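PDB 2O8R: polyphosphate kinase from Porphyromonas gingivalis, which probably catalyses the reversible, magnesium-dependent transfer of the terminal phosphate of ATP onto a growing polyphosphate chain. Local coordinates for residues A[142-147]-A[181-186]; A[162-167]-A[227-232]; A[542-547]-A[595-600]; A[614-619]-A[626-631]. The protein carries 3 engineered substitutions. One frame throughout, in Å; residues are numbered along the deposited sequence.

Overall arrangement
The four contacts fall into two pairs. Contacts 1 and 2 belong to one sheet of the middle domain; their centres are about 10 Å apart, and Leu182 N lies 2.8 Å from Leu164 O in a probable hydrogen bond between neighbouring strands. Contacts 3 and 4 share a sheet of the second C-terminal domain, again with centres about 10 Å apart, joined by a salt bridge from Arg599 NE to Asp617 OD1 (2.8 Å). This second pair lies at the predicted active site: contact 3 carries His597, a predicted ATP ligand, and a bound sulfate, and the Glu628 side chain of contact 4 comes within about 3 Å of that of His439, the predicted phosphohistidine. Centres of contacts 1 and 4 are about 47 Å apart.

Contact 1. Residues A[142-147]-A[181-186]; sequences LLYPML and LLNVPT
Met146, modelled as selenomethionine, lies side by side with Leu181, both side chains pointing the same way from an antiparallel hydrogen-bonded pair. Its CB rests 3.3 Å from Leu181 O, and CG follows at 4.0 Å from the same oxygen. The chain then runs extended to SE before chi3 (-71°) folds CE back over the neighbour, where it touches Leu181 CD2 at 3.7 Å. Beneath this apolar pair, Leu181 N donates to Met146 O (2.6 Å) and Met146 N to Leu181 O.

Beyond the short strand a side chain takes over from the backbone. Asn183 reaches across with its amide: OD1 accepts from Tyr144 N at 2.8 Å, while ND2 makes a weak bond to Leu142 O. One flat group thus binds both an N-H and a carbonyl of the irregular segment, and ND2 also sits at the edge of the Tyr144 ring, 3.3 Å from CD2. Farther on, Leu142 CB packs on Pro185 CB (3.6 Å), with the two side chains crossing obliquely.

Strand 146-147 is the outermost of its sheet within the chain, while strand 178-183 has strand 163-169 as its other neighbour. Helices 209-214 and 217-220 pack against Leu143 and Leu182 through Ile213 and Val220, and the Tyr144 ring stacks on Tyr144 of the second subunit.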
loop_
_atom_site.group_PDB
_atom_site.type_symbol
_atom_site.label_atom_id
_atom_site.label_comp_id
_atom_site.label_asym_id
_atom_site.label_seq_id
_atom_site.Cartn_x
_atom_site.Cartn_y
_atom_site.Cartn_z
ATOM N N LEU A 142 -20.185 -8.324 7.298
ATOM C CA LEU A 142 -19.080 -7.529 7.821
ATOM C C LEU A 142 -19.473 -6.767 9.099
ATOM O O LEU A 142 -18.728 -5.934 9.609
ATOM C CB LEU A 142 -18.578 -6.565 6.738
ATOM C CG LEU A 142 -18.015 -7.111 5.413
ATOM C CD1 LEU A 142 -17.452 -5.977 4.564
ATOM C CD2 LEU A 142 -16.937 -8.147 5.658
ATOM N N LEU A 143 -20.646 -7.075 9.627
ATOM C CA LEU A 143 -21.128 -6.437 10.838
ATOM C C LEU A 143 -20.733 -7.200 12.100
ATOM O O LEU A 143 -20.447 -8.392 12.067
ATOM C CB LEU A 143 -22.647 -6.326 10.770
ATOM C CG LEU A 143 -23.283 -5.019 10.280
ATOM C CD1 LEU A 143 -22.384 -4.260 9.350
ATOM C CD2 LEU A 143 -24.635 -5.289 9.629
ATOM N N TYR A 144 -20.707 -6.492 13.219
ATOM C CA TYR A 144 -20.569 -7.117 14.519
ATOM C C TYR A 144 -21.555 -6.444 15.461
ATOM O O TYR A 144 -21.213 -5.453 16.094
ATOM C CB TYR A 144 -19.164 -6.935 15.049
ATOM C CG TYR A 144 -18.116 -7.614 14.226
ATOM C CD1 TYR A 144 -17.683 -8.886 14.539
ATOM C CD2 TYR A 144 -17.528 -6.967 13.144
ATOM C CE1 TYR A 144 -16.691 -9.512 13.785
ATOM C CE2 TYR A 144 -16.544 -7.577 12.385
ATOM C CZ TYR A 144 -16.129 -8.845 12.708
ATOM O OH TYR A 144 -15.165 -9.447 11.938
ATOM N N PRO A 145 -22.793 -6.964 15.535
ATOM C CA PRO A 145 -23.815 -6.326 16.368
ATOM C C PRO A 145 -23.454 -6.473 17.821
ATOM O O PRO A 145 -23.326 -7.589 18.323
ATOM C CB PRO A 145 -25.085 -7.117 16.054
ATOM C CG PRO A 145 -24.773 -7.870 14.790
ATOM C CD PRO A 145 -23.313 -8.158 14.848
HETATM N N MSE A 146 -23.245 -5.344 18.479
HETATM C CA MSE A 146 -22.813 -5.351 19.866
HETATM C C MSE A 146 -23.811 -4.669 20.763
HETATM O O MSE A 146 -23.932 -3.442 20.734
HETATM C CB MSE A 146 -21.473 -4.657 20.009
HETATM C CG MSE A 146 -20.345 -5.409 19.349
HETATM SE SE MSE A 146 -18.713 -4.363 19.368
HETATM C CE MSE A 146 -19.182 -2.989 18.059
ATOM N N LEU A 147 -24.539 -5.474 21.535
ATOM C CA LEU A 147 -25.335 -4.964 22.643
ATOM C C LEU A 147 -24.394 -4.375 23.673
ATOM O O LEU A 147 -23.345 -4.945 23.968
ATOM C CB LEU A 147 -26.156 -6.074 23.283
ATOM C CG LEU A 147 -27.596 -6.222 22.813
ATOM C CD1 LEU A 147 -27.984 -7.704 22.742
ATOM C CD2 LEU A 147 -28.507 -5.443 23.750
ATOM N N LEU A 181 -24.235 -1.110 19.684
ATOM C CA LEU A 181 -23.214 -0.458 18.912
ATOM C C LEU A 181 -22.974 -1.320 17.714
ATOM O O LEU A 181 -22.756 -2.524 17.868
ATOM C CB LEU A 181 -21.930 -0.380 19.731
ATOM C CG LEU A 181 -20.761 0.443 19.200
ATOM C CD1 LEU A 181 -21.074 1.922 19.259
ATOM C CD2 LEU A 181 -19.544 0.151 20.031
ATOM N N LEU A 182 -23.021 -0.738 16.518
ATOM C CA LEU A 182 -22.438 -1.459 15.381
ATOM C C LEU A 182 -21.479 -0.690 14.461
ATOM O O LEU A 182 -21.408 0.550 14.470
ATOM C CB LEU A 182 -23.464 -2.307 14.613
ATOM C CG LEU A 182 -24.798 -1.737 14.186
ATOM C CD1 LEU A 182 -24.626 -0.939 12.924
ATOM C CD2 LEU A 182 -25.741 -2.882 13.954
ATOM N N ASN A 183 -20.721 -1.474 13.698
ATOM C CA ASN A 183 -19.632 -0.973 12.887
ATOM C C ASN A 183 -20.112 -0.621 11.506
ATOM O O ASN A 183 -21.012 -1.264 10.974
ATOM C CB ASN A 183 -18.530 -2.031 12.786
ATOM C CG ASN A 183 -19.071 -3.415 12.480
ATOM O OD1 ASN A 183 -20.127 -3.812 12.973
ATOM N ND2 ASN A 183 -18.352 -4.156 11.662
ATOM N N VAL A 184 -19.525 0.409 10.915
ATOM C CA VAL A 184 -19.755 0.644 9.505
ATOM C C VAL A 184 -18.486 0.219 8.774
ATOM O O VAL A 184 -17.468 0.905 8.815
ATOM C CB VAL A 184 -20.270 2.068 9.221
ATOM C CG1 VAL A 184 -21.033 2.552 10.425
ATOM C CG2 VAL A 184 -19.161 3.020 8.906
ATOM N N PRO A 185 -18.536 -0.954 8.137
ATOM C CA PRO A 185 -17.336 -1.650 7.664
ATOM C C PRO A 185 -16.673 -0.984 6.468
ATOM O O PRO A 185 -16.586 -1.580 5.394
ATOM C CB PRO A 185 -17.862 -3.033 7.270
ATOM C CG PRO A 185 -19.306 -2.832 6.983
ATOM C CD PRO A 185 -19.779 -1.676 7.816
ATOM N N THR A 186 -16.198 0.242 6.650
ATOM C CA THR A 186 -15.556 0.955 5.550
ATOM C C THR A 186 -14.140 0.457 5.331
ATOM O O THR A 186 -13.473 0.860 4.391
ATOM C CB THR A 186 -15.568 2.462 5.742
ATOM O OG1 THR A 186 -14.951 2.788 6.992
ATOM C CG2 THR A 186 -16.975 2.957 5.735
#

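Contact 2. Residues A[162-167]-A[227-232]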
loop_
_atom_site.group_PDB
_atom_site.type_symbol
_atom_site.label_atom_id
_atom_site.label_comp_id
_atom_site.label_asym_id
_atom_site.label_seq_id
_atom_site.Cartn_x
_atom_site.Cartn_y
_atom_site.Cartn_z
ATOM N N VAL A 162 -16.539 5.248 11.813
ATOM C CA VAL A 162 -17.890 5.666 12.084
ATOM C C VAL A 162 -18.585 4.485 12.710
ATOM O O VAL A 162 -18.463 3.365 12.223
ATOM C CB VAL A 162 -18.614 6.032 10.797
ATOM C CG1 VAL A 162 -20.087 6.258 11.059
ATOM C CG2 VAL A 162 -17.990 7.253 10.185
ATOM N N TYR A 163 -19.283 4.728 13.812
ATOM C CA TYR A 163 -20.124 3.703 14.424
ATOM C C TYR A 163 -21.547 4.213 14.531
ATOM O O TYR A 163 -21.805 5.431 14.530
ATOM C CB TYR A 163 -19.649 3.346 15.825
ATOM C CG TYR A 163 -18.322 2.647 15.928
ATOM C CD1 TYR A 163 -18.246 1.333 16.374
ATOM C CD2 TYR A 163 -17.137 3.304 15.617
ATOM C CE1 TYR A 163 -17.025 0.692 16.496
ATOM C CE2 TYR A 163 -15.906 2.667 15.733
ATOM C CZ TYR A 163 -15.857 1.363 16.169
ATOM O OH TYR A 163 -14.637 0.730 16.290
ATOM N N LEU A 164 -22.465 3.263 14.625
ATOM C CA LEU A 164 -23.866 3.547 14.822
ATOM C C LEU A 164 -24.225 3.084 16.211
ATOM O O LEU A 164 -24.040 1.910 16.559
ATOM C CB LEU A 164 -24.689 2.772 13.803
ATOM C CG LEU A 164 -25.298 3.439 12.571
ATOM C CD1 LEU A 164 -24.921 4.901 12.391
ATOM C CD2 LEU A 164 -24.924 2.618 11.358
ATOM N N ALA A 165 -24.704 4.015 17.024
ATOM C CA ALA A 165 -25.319 3.643 18.287
ATOM C C ALA A 165 -26.819 3.542 18.055
ATOM O O ALA A 165 -27.444 4.499 17.597
ATOM C CB ALA A 165 -25.007 4.649 19.349
ATOM N N VAL A 166 -27.371 2.370 18.349
ATOM C CA VAL A 166 -28.789 2.059 18.138
ATOM C C VAL A 166 -29.521 1.944 19.471
ATOM O O VAL A 166 -29.033 1.293 20.391
ATOM C CB VAL A 166 -28.955 0.686 17.424
ATOM C CG1 VAL A 166 -30.413 0.355 17.221
ATOM C CG2 VAL A 166 -28.221 0.662 16.098
ATOM N N ARG A 167 -30.688 2.575 19.570
ATOM C CA ARG A 167 -31.569 2.429 20.730
ATOM C C ARG A 167 -32.644 1.386 20.443
ATOM O O ARG A 167 -33.318 1.449 19.416
ATOM C CB ARG A 167 -32.233 3.760 21.056
ATOM C CG ARG A 167 -33.266 3.685 22.148
ATOM C CD ARG A 167 -33.590 5.067 22.671
ATOM N NE ARG A 167 -34.505 5.790 21.801
ATOM C CZ ARG A 167 -34.860 7.055 21.988
ATOM N NH1 ARG A 167 -34.367 7.737 23.017
ATOM N NH2 ARG A 167 -35.703 7.641 21.145
HETATM N N MSE A 227 -35.565 1.781 17.606
HETATM C CA MSE A 227 -36.110 3.110 17.903
HETATM C C MSE A 227 -35.452 4.230 17.136
HETATM O O MSE A 227 -36.126 5.085 16.570
HETATM C CB MSE A 227 -36.081 3.387 19.408
HETATM C CG MSE A 227 -36.794 2.301 20.201
HETATM SE SE MSE A 227 -38.750 2.268 20.015
HETATM C CE MSE A 227 -39.077 1.774 18.155
ATOM N N ASP A 228 -34.131 4.215 17.123
ATOM C CA ASP A 228 -33.364 5.230 16.453
ATOM C C ASP A 228 -31.933 4.730 16.398
ATOM O O ASP A 228 -31.547 3.834 17.152
ATOM C CB ASP A 228 -33.438 6.547 17.233
ATOM C CG ASP A 228 -33.375 7.779 16.334
ATOM O OD1 ASP A 228 -32.731 7.733 15.258
ATOM O OD2 ASP A 228 -33.973 8.807 16.720
ATOM N N SER A 229 -31.162 5.285 15.473
ATOM C CA SER A 229 -29.726 5.123 15.496
ATOM C C SER A 229 -29.090 6.479 15.252
ATOM O O SER A 229 -29.724 7.381 14.693
ATOM C CB SER A 229 -29.258 4.079 14.478
ATOM O OG SER A 229 -29.463 4.513 13.150
ATOM N N TYR A 230 -27.850 6.624 15.713
ATOM C CA TYR A 230 -27.115 7.879 15.607
ATOM C C TYR A 230 -25.654 7.579 15.307
ATOM O O TYR A 230 -25.065 6.663 15.896
ATOM C CB TYR A 230 -27.206 8.663 16.910
ATOM C CG TYR A 230 -28.531 8.546 17.638
ATOM C CD1 TYR A 230 -29.521 9.514 17.477
ATOM C CD2 TYR A 230 -28.789 7.475 18.498
ATOM C CE1 TYR A 230 -30.724 9.417 18.148
ATOM C CE2 TYR A 230 -29.995 7.369 19.168
ATOM C CZ TYR A 230 -30.958 8.347 18.992
ATOM O OH TYR A 230 -32.158 8.249 19.657
ATOM N N SER A 231 -25.081 8.341 14.378
ATOM C CA SER A 231 -23.691 8.160 13.987
ATOM C C SER A 231 -22.829 8.798 15.044
ATOM O O SER A 231 -23.111 9.907 15.505
ATOM C CB SER A 231 -23.395 8.810 12.632
ATOM O OG SER A 231 -24.234 8.293 11.619
ATOM N N ILE A 232 -21.785 8.082 15.437
ATOM C CA ILE A 232 -20.801 8.615 16.354
ATOM C C ILE A 232 -19.395 8.445 15.796
ATOM O O ILE A 232 -19.166 7.645 14.891
ATOM C CB ILE A 232 -20.893 7.959 17.742
ATOM C CG1 ILE A 232 -20.820 6.430 17.623
ATOM C CG2 ILE A 232 -22.158 8.421 18.462
ATOM C CD1 ILE A 232 -20.597 5.719 18.934
#
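Arg167 spreads its guanidinium beneath the tip of Tyr230: the phenol OH stands 3.8 Å above the plane, over its centre, with the two planes 89° apart. The oxygen therefore points onto a flat face, and the same arginine also makes a cation-pi contact with Tyr177. This pairing marks one end of an antiparallel strand pair, 163-167 against 227-232, in the mixed sheet of the middle domain. Arg167 leaves the backbone with CG anti to N (chi1 174°), and a bend at chi3 swings NE to 3.7 Å from Met227 CB, which lies at the guanidinium edge; the two side chains cross at about a right angle.

The backbones are joined by alternating hydrogen-bonded and non-hydrogen-bonded pairs. Tyr163 and Ile232 exchange two bonds, as do Ala165 and Tyr230, where Ala165 N to Tyr230 O and Tyr230 N to Ala165 O are both 2.9 Å. At Arg167 the pattern shifts, for its N donates to Asp228 O while its O accepts from Met227 N, so that two residues face one.

On the face carrying Leu164, Val166, Ser229 and Ser231, Val166 CG2 packs on Ser229 CB (3.9 Å), and Leu164 CD1 approaches Ser231 OG at 3.5 Å; helix 209-214 lies against Leu164 and Ser229. On the face of Tyr163, Ala165, Tyr230 and Ile232, Met275 touches Ala165 and Tyr230, while strand 268-272, the next strand of the sheet, adjoins Tyr230 and Ile232. There Ile232 takes chi1 near 54°, which places CG1 between its own N and carbonyl carbon and brings it 3.8 Å from Tyr163 CB.

Contact 3. Residues A[542-547]-A[595-600]; sequences KMNGLQ and LEHSRI. With SO4 (sulfate ion), chain F.
The part of the predicted ATP site contributed by the second phospholipase D-like domain includes Asn544, whose amide lies over one face of the His597 ring, the planes 48° apart, and over one face of the Arg599 guanidinium as well. A single flat group thus backs two side chains that bind an anion. Arg570, also predicted to bind ATP, approaches the same asparagine, and Tyr474 meets the His597 ring.

Away from the pocket, Lys542 and Ile600 form an antiparallel hydrogen-bonded pair: Lys542 N donates to Ile600 O (2.9 Å), and Ile600 N returns a bond to Lys542 O. From this anchor the lysine chain is extended as far as CE, which reaches Ser598 CB at 3.9 Å. A turn at chi4 (77°) then carries NZ to Glu596 OE1 for a salt bridge of 2.9 Å, entering on the anti side of the carboxylate and 27° out of its plane. The two side chains cross at about a right angle, and Gln649 binds both NZ and OE1, closing a small polar network against helix 636-651.

The sulfate, probably acquired from the crystallisation liquor, sits at the edge of both the imidazole and the guanidinium, in the plane of each, a position consistent with a phosphate site. His597 ND1 is bonded to Asp476, which would steady the ring, while NE2 donates to sulfate O1 at 2.7 Å. Sulfate O4 is gripped twice, by Arg599 NH1 at 2.9 Å and Arg599 NH2 at 2.8 Å.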
loop_
_atom_site.group_PDB
_atom_site.type_symbol
_atom_site.label_atom_id
_atom_site.label_comp_id
_atom_site.label_asym_id
_atom_site.label_seq_id
_atom_site.Cartn_x
_atom_site.Cartn_y
_atom_site.Cartn_z
ATOM N N LYS A 542 7.842 34.696 1.810
ATOM C CA LYS A 542 6.794 33.690 1.642
ATOM C C LYS A 542 7.122 32.414 2.389
ATOM O O LYS A 542 8.187 31.840 2.194
ATOM C CB LYS A 542 6.599 33.360 0.178
ATOM C CG LYS A 542 5.636 32.213 -0.074
ATOM C CD LYS A 542 5.542 31.891 -1.562
ATOM C CE LYS A 542 4.621 30.749 -1.790
ATOM N NZ LYS A 542 3.263 31.279 -1.674
HETATM N N MSE A 543 6.203 31.976 3.242
HETATM C CA MSE A 543 6.368 30.716 3.942
HETATM C C MSE A 543 5.048 30.082 4.392
HETATM O O MSE A 543 3.979 30.680 4.281
HETATM C CB MSE A 543 7.273 30.911 5.127
HETATM C CG MSE A 543 6.712 31.829 6.178
HETATM SE SE MSE A 543 8.173 32.617 7.189
HETATM C CE MSE A 543 9.686 31.642 6.382
ATOM N N ASN A 544 5.136 28.852 4.879
ATOM C CA ASN A 544 3.964 28.126 5.311
ATOM C C ASN A 544 3.551 28.637 6.672
ATOM O O ASN A 544 2.365 28.715 6.977
ATOM C CB ASN A 544 4.223 26.614 5.354
ATOM C CG ASN A 544 4.427 26.006 3.972
ATOM O OD1 ASN A 544 5.549 25.691 3.582
ATOM N ND2 ASN A 544 3.342 25.833 3.232
ATOM N N GLY A 545 4.534 29.017 7.481
ATOM C CA GLY A 545 4.251 29.463 8.838
ATOM C C GLY A 545 5.200 30.498 9.396
ATOM O O GLY A 545 6.406 30.435 9.167
ATOM N N LEU A 546 4.629 31.452 10.132
ATOM C CA LEU A 546 5.372 32.437 10.903
ATOM C C LEU A 546 4.833 32.491 12.337
ATOM O O LEU A 546 3.675 32.841 12.585
ATOM C CB LEU A 546 5.287 33.813 10.247
ATOM C CG LEU A 546 6.005 34.925 11.007
ATOM C CD1 LEU A 546 7.456 34.570 11.198
ATOM C CD2 LEU A 546 5.856 36.251 10.280
ATOM N N GLN A 547 5.687 32.145 13.286
ATOM C CA GLN A 547 5.234 31.953 14.644
ATOM C C GLN A 547 6.319 32.343 15.653
ATOM O O GLN A 547 6.015 32.619 16.814
ATOM C CB GLN A 547 4.798 30.487 14.802
ATOM C CG GLN A 547 4.174 30.096 16.125
ATOM C CD GLN A 547 5.188 29.583 17.121
ATOM O OE1 GLN A 547 6.363 29.399 16.795
ATOM N NE2 GLN A 547 4.739 29.347 18.348
ATOM N N LEU A 595 -0.969 23.335 -2.963
ATOM C CA LEU A 595 -0.560 23.759 -1.641
ATOM C C LEU A 595 0.672 24.648 -1.794
ATOM O O LEU A 595 1.715 24.222 -2.312
ATOM C CB LEU A 595 -0.325 22.554 -0.734
ATOM C CG LEU A 595 -0.040 22.782 0.748
ATOM C CD1 LEU A 595 -0.835 21.844 1.649
ATOM C CD2 LEU A 595 1.418 22.596 0.985
ATOM N N GLU A 596 0.516 25.901 -1.376
ATOM C CA GLU A 596 1.554 26.916 -1.501
ATOM C C GLU A 596 2.659 26.663 -0.492
ATOM O O GLU A 596 2.628 27.147 0.635
ATOM C CB GLU A 596 0.950 28.296 -1.303
ATOM C CG GLU A 596 0.077 28.760 -2.454
ATOM C CD GLU A 596 0.868 29.068 -3.717
ATOM O OE1 GLU A 596 2.041 29.478 -3.621
ATOM O OE2 GLU A 596 0.316 28.900 -4.815
ATOM N N HIS A 597 3.654 25.901 -0.915
ATOM C CA HIS A 597 4.530 25.298 0.048
ATOM C C HIS A 597 5.910 25.896 -0.008
ATOM O O HIS A 597 6.723 25.649 0.874
ATOM C CB HIS A 597 4.573 23.781 -0.179
ATOM C CG HIS A 597 5.304 23.035 0.887
ATOM N ND1 HIS A 597 6.623 22.658 0.757
ATOM C CD2 HIS A 597 4.908 22.616 2.109
ATOM C CE1 HIS A 597 7.002 22.023 1.848
ATOM N NE2 HIS A 597 5.978 21.981 2.683
ATOM N N SER A 598 6.184 26.675 -1.049
ATOM C CA SER A 598 7.481 27.340 -1.187
ATOM C C SER A 598 7.802 28.178 0.043
ATOM O O SER A 598 6.907 28.769 0.674
ATOM C CB SER A 598 7.503 28.247 -2.421
ATOM O OG SER A 598 7.522 27.492 -3.614
ATOM N N ARG A 599 9.084 28.210 0.386
ATOM C CA ARG A 599 9.589 29.151 1.380
ATOM C C ARG A 599 10.683 29.975 0.722
ATOM O O ARG A 599 11.741 29.447 0.357
ATOM C CB ARG A 599 10.113 28.412 2.603
ATOM C CG ARG A 599 9.107 27.454 3.204
ATOM C CD ARG A 599 9.798 26.263 3.795
ATOM N NE ARG A 599 8.886 25.503 4.629
ATOM C CZ ARG A 599 8.635 24.205 4.492
ATOM N NH1 ARG A 599 9.251 23.501 3.557
ATOM N NH2 ARG A 599 7.773 23.611 5.309
ATOM N N ILE A 600 10.415 31.266 0.541
ATOM C CA ILE A 600 11.291 32.138 -0.244
ATOM C C ILE A 600 11.468 33.495 0.432
ATOM O O ILE A 600 10.502 34.061 0.943
ATOM C CB ILE A 600 10.726 32.346 -1.667
ATOM C CG1 ILE A 600 10.823 31.048 -2.477
ATOM C CG2 ILE A 600 11.454 33.493 -2.374
ATOM C CD1 ILE A 600 10.228 31.122 -3.888
HETATM S S SO4 F . 7.393 19.997 5.244
HETATM O O1 SO4 F . 6.268 19.910 4.315
HETATM O O2 SO4 F . 6.884 20.353 6.578
HETATM O O3 SO4 F . 8.074 18.706 5.303
HETATM O O4 SO4 F . 8.366 20.963 4.744
#

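Contact 4. Residues A[614-619]-A[626-631]; sequences SSADWM and RIETAC
Ser614 and Ala630 face each other as an antiparallel non-hydrogen-bonded pair, their CA atoms 4.2 Å apart, and the next residue, Ser615, sends its N-H almost straight to Thr629 O (175° at the hydrogen). Two serine hydroxyls then tie the two segments together where the strand gives way to loop. Ser614 OG, anti to its own N, donates to Thr629 O at 2.7 Å, so that carbonyl accepts two bonds; the same OG accepts from Ala616 N at 2.9 Å, an ST turn.

Ser615 OG both accepts and donates. With chi1 at 71° it lies between its own N and carbonyl carbon, where it receives Thr629 N at 2.8 Å and donates to the anti lone pair of Glu628 OE1, also at 2.8 Å. Ala616 CB rests against the carboxylate carbon, Glu628 CD, at 3.5 Å. The other oxygen, OE2, forms a salt bridge with Arg626 NE. Because OE1 also bonds His439 ND1, Ser615 is placed, as a second-shell residue, to orient Glu628, the partner of the predicted phosphohistidine.

Segment 614-619 leads from strand 610-614 toward helix 620-624, and the chain returns as strand 629-632. Trp601 of strand 600-603 packs on both Ser614 and Ala630, while Leu493 of helix 484-497 lies against Thr629, next to the loop that carries His439 and Ala440.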
loop_
_atom_site.group_PDB
_atom_site.type_symbol
_atom_site.label_atom_id
_atom_site.label_comp_id
_atom_site.label_asym_id
_atom_site.label_seq_id
_atom_site.Cartn_x
_atom_site.Cartn_y
_atom_site.Cartn_z
ATOM N N SER A 614 14.262 28.418 0.884
ATOM C CA SER A 614 14.455 27.673 2.138
ATOM C C SER A 614 13.661 26.397 2.354
ATOM O O SER A 614 12.612 26.173 1.752
ATOM C CB SER A 614 14.264 28.578 3.352
ATOM O OG SER A 614 14.756 27.919 4.512
ATOM N N SER A 615 14.191 25.565 3.245
ATOM C CA SER A 615 13.493 24.388 3.746
ATOM C C SER A 615 12.691 24.729 4.993
ATOM O O SER A 615 11.781 24.000 5.367
ATOM C CB SER A 615 14.491 23.276 4.073
ATOM O OG SER A 615 15.242 23.605 5.224
ATOM N N ALA A 616 13.020 25.847 5.628
ATOM C CA ALA A 616 12.390 26.221 6.892
ATOM C C ALA A 616 11.312 27.289 6.763
ATOM O O ALA A 616 11.450 28.231 5.982
ATOM C CB ALA A 616 13.447 26.688 7.880
ATOM N N ASP A 617 10.237 27.121 7.529
ATOM C CA ASP A 617 9.361 28.222 7.921
ATOM C C ASP A 617 9.988 28.826 9.162
ATOM O O ASP A 617 10.903 28.249 9.727
ATOM C CB ASP A 617 7.982 27.714 8.302
ATOM C CG ASP A 617 7.386 26.820 7.261
ATOM O OD1 ASP A 617 7.325 27.240 6.093
ATOM O OD2 ASP A 617 6.972 25.701 7.613
ATOM N N TRP A 618 9.496 29.970 9.609
ATOM C CA TRP A 618 10.036 30.570 10.819
ATOM C C TRP A 618 9.143 30.259 12.013
ATOM O O TRP A 618 8.396 31.115 12.509
ATOM C CB TRP A 618 10.219 32.072 10.650
ATOM C CG TRP A 618 11.199 32.460 9.600
ATOM C CD1 TRP A 618 12.139 31.662 9.010
ATOM C CD2 TRP A 618 11.372 33.768 9.036
ATOM N NE1 TRP A 618 12.865 32.389 8.097
ATOM C CE2 TRP A 618 12.414 33.683 8.096
ATOM C CE3 TRP A 618 10.737 34.997 9.229
ATOM C CZ2 TRP A 618 12.843 34.783 7.359
ATOM C CZ3 TRP A 618 11.164 36.090 8.494
ATOM C CH2 TRP A 618 12.203 35.974 7.569
HETATM N N MSE A 619 9.207 29.013 12.455
HETATM C CA MSE A 619 8.551 28.610 13.686
HETATM C C MSE A 619 9.584 28.705 14.798
HETATM O O MSE A 619 10.730 29.069 14.542
HETATM C CB MSE A 619 8.073 27.175 13.569
HETATM C CG MSE A 619 7.403 26.835 12.261
HETATM SE SE MSE A 619 5.670 27.678 11.974
HETATM C CE MSE A 619 4.883 26.319 10.795
ATOM N N ARG A 626 15.605 21.889 14.538
ATOM C CA ARG A 626 15.926 21.149 13.325
ATOM C C ARG A 626 17.225 21.596 12.649
ATOM O O ARG A 626 17.699 22.714 12.855
ATOM C CB ARG A 626 14.773 21.290 12.321
ATOM C CG ARG A 626 13.574 20.418 12.620
ATOM C CD ARG A 626 12.349 21.225 12.952
ATOM N NE ARG A 626 11.733 21.760 11.740
ATOM C CZ ARG A 626 10.818 21.124 11.011
ATOM N NH1 ARG A 626 10.320 21.702 9.925
ATOM N NH2 ARG A 626 10.395 19.916 11.362
ATOM N N ILE A 627 17.795 20.728 11.822
ATOM C CA ILE A 627 18.741 21.224 10.840
ATOM C C ILE A 627 18.023 21.521 9.513
ATOM O O ILE A 627 17.406 20.645 8.895
ATOM C CB ILE A 627 20.009 20.341 10.714
ATOM C CG1 ILE A 627 21.044 20.802 11.756
ATOM C CG2 ILE A 627 20.610 20.422 9.305
ATOM C CD1 ILE A 627 22.361 20.076 11.711
ATOM N N GLU A 628 18.082 22.792 9.122
ATOM C CA GLU A 628 17.393 23.301 7.940
ATOM C C GLU A 628 18.402 23.902 6.980
ATOM O O GLU A 628 19.565 24.097 7.331
ATOM C CB GLU A 628 16.422 24.418 8.342
ATOM C CG GLU A 628 15.457 24.065 9.451
ATOM C CD GLU A 628 14.176 23.412 8.957
ATOM O OE1 GLU A 628 13.989 23.278 7.733
ATOM O OE2 GLU A 628 13.340 23.047 9.807
ATOM N N THR A 629 17.951 24.221 5.775
ATOM C CA THR A 629 18.787 24.965 4.839
ATOM C C THR A 629 18.100 26.181 4.244
ATOM O O THR A 629 16.876 26.220 4.093
ATOM C CB THR A 629 19.283 24.102 3.670
ATOM O OG1 THR A 629 18.167 23.447 3.040
ATOM C CG2 THR A 629 20.288 23.089 4.158
ATOM N N ALA A 630 18.911 27.179 3.913
ATOM C CA ALA A 630 18.480 28.246 3.032
ATOM C C ALA A 630 19.616 28.540 2.067
ATOM O O ALA A 630 20.796 28.478 2.430
ATOM C CB ALA A 630 18.095 29.485 3.814
ATOM N N CYS A 631 19.250 28.851 0.831
ATOM C CA CYS A 631 20.226 29.042 -0.219
ATOM C C CYS A 631 19.972 30.314 -1.021
ATOM O O CYS A 631 18.834 30.578 -1.419
ATOM C CB CYS A 631 20.187 27.855 -1.149
ATOM S SG CYS A 631 21.629 27.718 -2.147
#